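Local coordinates for CrtC domain-containing protein (Fusarium vanettenii 77-13-4, PDB 7A0Q) that probably catalyses the hydration of the isoflavonoid phytoalexin kievitone, as a lyase built from lipocalin-like domains, at residues A[220-225]-A[264-269]. Residues are numbered along the deposited sequence; the frame is centred on the assembly and turned at random.
Sequences TWFQLH and LEFTPI. With NAG (2-acetamido-2-deoxy-beta-D-glucopyranose), chain C.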
loop_
_atom_site.group_PDB
_atom_site.type_symbol
_atom_site.label_atom_id
_atom_site.label_comp_id
_atom_site.label_asym_id
_atom_site.label_seq_id
_atom_site.Cartn_x
_atom_site.Cartn_y
_atom_site.Cartn_z
ATOM N N THR A 220 -11.376 -2.165 4.080
ATOM C CA THR A 220 -10.174 -2.981 4.155
ATOM C C THR A 220 -9.607 -3.096 2.749
ATOM O O THR A 220 -10.360 -3.337 1.794
ATOM C CB THR A 220 -10.465 -4.369 4.733
ATOM O OG1 THR A 220 -11.007 -4.224 6.054
ATOM C CG2 THR A 220 -9.185 -5.210 4.808
ATOM N N TRP A 221 -8.286 -2.920 2.634
ATOM C CA TRP A 221 -7.563 -3.101 1.380
ATOM C C TRP A 221 -6.480 -4.149 1.582
ATOM O O TRP A 221 -5.729 -4.094 2.565
ATOM C CB TRP A 221 -6.941 -1.780 0.908
ATOM C CG TRP A 221 -6.120 -1.858 -0.364
ATOM C CD1 TRP A 221 -6.591 -2.094 -1.631
ATOM C CD2 TRP A 221 -4.702 -1.662 -0.492
ATOM N NE1 TRP A 221 -5.545 -2.066 -2.540
ATOM C CE2 TRP A 221 -4.381 -1.804 -1.866
ATOM C CE3 TRP A 221 -3.676 -1.378 0.417
ATOM C CZ2 TRP A 221 -3.077 -1.672 -2.349
ATOM C CZ3 TRP A 221 -2.368 -1.242 -0.065
ATOM C CH2 TRP A 221 -2.084 -1.401 -1.437
ATOM N N PHE A 222 -6.382 -5.079 0.642
ATOM C CA PHE A 222 -5.326 -6.080 0.630
ATOM C C PHE A 222 -4.395 -5.870 -0.556
ATOM O O PHE A 222 -4.843 -5.651 -1.690
ATOM C CB PHE A 222 -5.890 -7.497 0.547
ATOM C CG PHE A 222 -6.604 -7.943 1.780
ATOM C CD1 PHE A 222 -5.895 -8.495 2.842
ATOM C CD2 PHE A 222 -7.984 -7.828 1.878
ATOM C CE1 PHE A 222 -6.551 -8.917 3.993
ATOM C CE2 PHE A 222 -8.651 -8.258 3.025
ATOM C CZ PHE A 222 -7.942 -8.802 4.077
ATOM N N GLN A 223 -3.101 -6.002 -0.286
ATOM C CA GLN A 223 -2.040 -5.972 -1.285
ATOM C C GLN A 223 -1.320 -7.309 -1.177
ATOM O O GLN A 223 -0.653 -7.563 -0.171
ATOM C CB GLN A 223 -1.092 -4.809 -1.002
ATOM C CG GLN A 223 0.107 -4.764 -1.925
ATOM C CD GLN A 223 1.345 -4.180 -1.272
ATOM O OE1 GLN A 223 2.423 -4.770 -1.351
ATOM N NE2 GLN A 223 1.210 -3.005 -0.645
ATOM N N LEU A 224 -1.453 -8.173 -2.184
ATOM C CA LEU A 224 -0.972 -9.548 -2.057
ATOM C C LEU A 224 0.069 -9.907 -3.112
ATOM O O LEU A 224 -0.074 -9.568 -4.294
ATOM C CB LEU A 224 -2.132 -10.550 -2.131
ATOM C CG LEU A 224 -3.303 -10.275 -1.183
ATOM C CD1 LEU A 224 -4.407 -11.314 -1.395
ATOM C CD2 LEU A 224 -2.852 -10.211 0.296
ATOM N N HIS A 225 1.087 -10.647 -2.673
ATOM C CA HIS A 225 2.131 -11.204 -3.529
ATOM C C HIS A 225 2.140 -12.721 -3.393
ATOM O O HIS A 225 2.009 -13.246 -2.284
ATOM C CB HIS A 225 3.518 -10.664 -3.153
ATOM C CG HIS A 225 3.596 -9.171 -3.156
ATOM N ND1 HIS A 225 4.132 -8.456 -4.204
ATOM C CD2 HIS A 225 3.148 -8.258 -2.263
ATOM C CE1 HIS A 225 4.040 -7.160 -3.943
ATOM N NE2 HIS A 225 3.433 -7.016 -2.776
ATOM N N LEU A 264 -15.250 -10.753 -4.913
ATOM C CA LEU A 264 -14.749 -11.614 -3.844
ATOM C C LEU A 264 -15.721 -11.620 -2.668
ATOM O O LEU A 264 -16.562 -10.733 -2.516
ATOM C CB LEU A 264 -13.340 -11.198 -3.371
ATOM C CG LEU A 264 -13.154 -9.828 -2.711
ATOM C CD1 LEU A 264 -13.535 -9.809 -1.232
ATOM C CD2 LEU A 264 -11.713 -9.349 -2.886
ATOM N N GLU A 265 -15.591 -12.649 -1.839
ATOM C CA GLU A 265 -16.278 -12.732 -0.556
ATOM C C GLU A 265 -15.258 -12.504 0.551
ATOM O O GLU A 265 -14.183 -13.112 0.539
ATOM C CB GLU A 265 -16.965 -14.091 -0.385
ATOM C CG GLU A 265 -18.019 -14.370 -1.434
ATOM C CD GLU A 265 -18.634 -15.749 -1.291
ATOM O OE1 GLU A 265 -18.363 -16.419 -0.272
ATOM O OE2 GLU A 265 -19.389 -16.153 -2.199
ATOM N N PHE A 266 -15.607 -11.645 1.509
ATOM C CA PHE A 266 -14.697 -11.168 2.541
ATOM C C PHE A 266 -15.213 -11.603 3.902
ATOM O O PHE A 266 -16.377 -11.357 4.226
ATOM C CB PHE A 266 -14.594 -9.640 2.463
ATOM C CG PHE A 266 -13.976 -8.979 3.673
ATOM C CD1 PHE A 266 -12.595 -8.887 3.810
ATOM C CD2 PHE A 266 -14.781 -8.371 4.632
ATOM C CE1 PHE A 266 -12.033 -8.245 4.904
ATOM C CE2 PHE A 266 -14.223 -7.728 5.728
ATOM C CZ PHE A 266 -12.854 -7.658 5.862
ATOM N N THR A 267 -14.357 -12.239 4.695
ATOM C CA THR A 267 -14.729 -12.663 6.046
ATOM C C THR A 267 -13.673 -12.191 7.031
ATOM O O THR A 267 -12.551 -12.739 7.041
ATOM C CB THR A 267 -14.888 -14.177 6.137
ATOM O OG1 THR A 267 -15.908 -14.606 5.230
ATOM C CG2 THR A 267 -15.296 -14.580 7.567
ATOM N N PRO A 268 -13.964 -11.193 7.859
ATOM C CA PRO A 268 -13.025 -10.832 8.925
ATOM C C PRO A 268 -13.198 -11.772 10.109
ATOM O O PRO A 268 -14.318 -12.125 10.489
ATOM C CB PRO A 268 -13.436 -9.399 9.277
ATOM C CG PRO A 268 -14.929 -9.390 9.017
ATOM C CD PRO A 268 -15.182 -10.361 7.880
ATOM N N ILE A 269 -12.076 -12.184 10.689
ATOM C CA ILE A 269 -12.068 -13.184 11.750
ATOM C C ILE A 269 -11.511 -12.545 13.010
ATOM O O ILE A 269 -10.424 -11.955 12.988
ATOM C CB ILE A 269 -11.258 -14.427 11.342
ATOM C CG1 ILE A 269 -11.896 -15.073 10.110
ATOM C CG2 ILE A 269 -11.211 -15.440 12.486
ATOM C CD1 ILE A 269 -11.023 -16.072 9.411
HETATM C C1 NAG C . -16.405 -1.308 8.311
HETATM C C2 NAG C . -15.993 -2.759 8.131
HETATM C C3 NAG C . -17.083 -3.688 8.669
HETATM C C4 NAG C . -17.504 -3.316 10.086
HETATM C C5 NAG C . -17.784 -1.826 10.221
HETATM C C6 NAG C . -17.931 -1.398 11.661
HETATM C C7 NAG C . -14.556 -3.460 6.263
HETATM C C8 NAG C . -14.512 -3.789 4.805
HETATM N N2 NAG C . -15.741 -3.068 6.733
HETATM O O3 NAG C . -16.590 -5.023 8.642
HETATM O O4 NAG C . -18.724 -3.988 10.381
HETATM O O5 NAG C . -16.692 -1.060 9.690
HETATM O O6 NAG C . -16.759 -1.715 12.401
HETATM O O7 NAG C . -13.560 -3.523 6.976
#
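Phe266 meets Phe222 and Thr220 on the inner side of the eight-stranded antiparallel barrel of the Lipocalin-like domain, next to a glycan. Their side chains also touch Leu289, Ile237 and Val339 of other strands, consistent with an interior position. Strands 218-225 and 259-275 are first and fourth in order, and the 9.5 Å between the CA atoms of Thr220 and Phe266 is too long for paired neighbours.

The apolar part is ring against ring. Phe222 CE2 lies 3.9 Å from Phe266 CE1, each atom near the plane of the other ring, so the two rings meet rim to rim, without a face of either in this pair; the side chains cross at about a right angle. With its CG anti to the backbone N (chi1 165°), Phe266 brings CE1 to 4.2 Å from Thr220 CG2. Trp287 meets Phe222 edge-to-face. One face of the Phe266 ring is backed by Pro268 N, 4.1 Å above the plane and displaced toward the rim.

The polar part involves a glycan attached to the protein, probably at Asn218, which opens an Asn-Trp-Thr sequon ending in Thr220. Its N-acetylglucosamine places methyl C8 4.1 Å from Phe266 CE2, and Tyr343 OH is also hydrogen-bonded to the sugar. Thr220 OG1 lies 3.9 Å from Phe266 CZ. The same OG1 of Thr220 donates a 2.8 Å hydrogen bond to NAG O7, the acetamide oxygen.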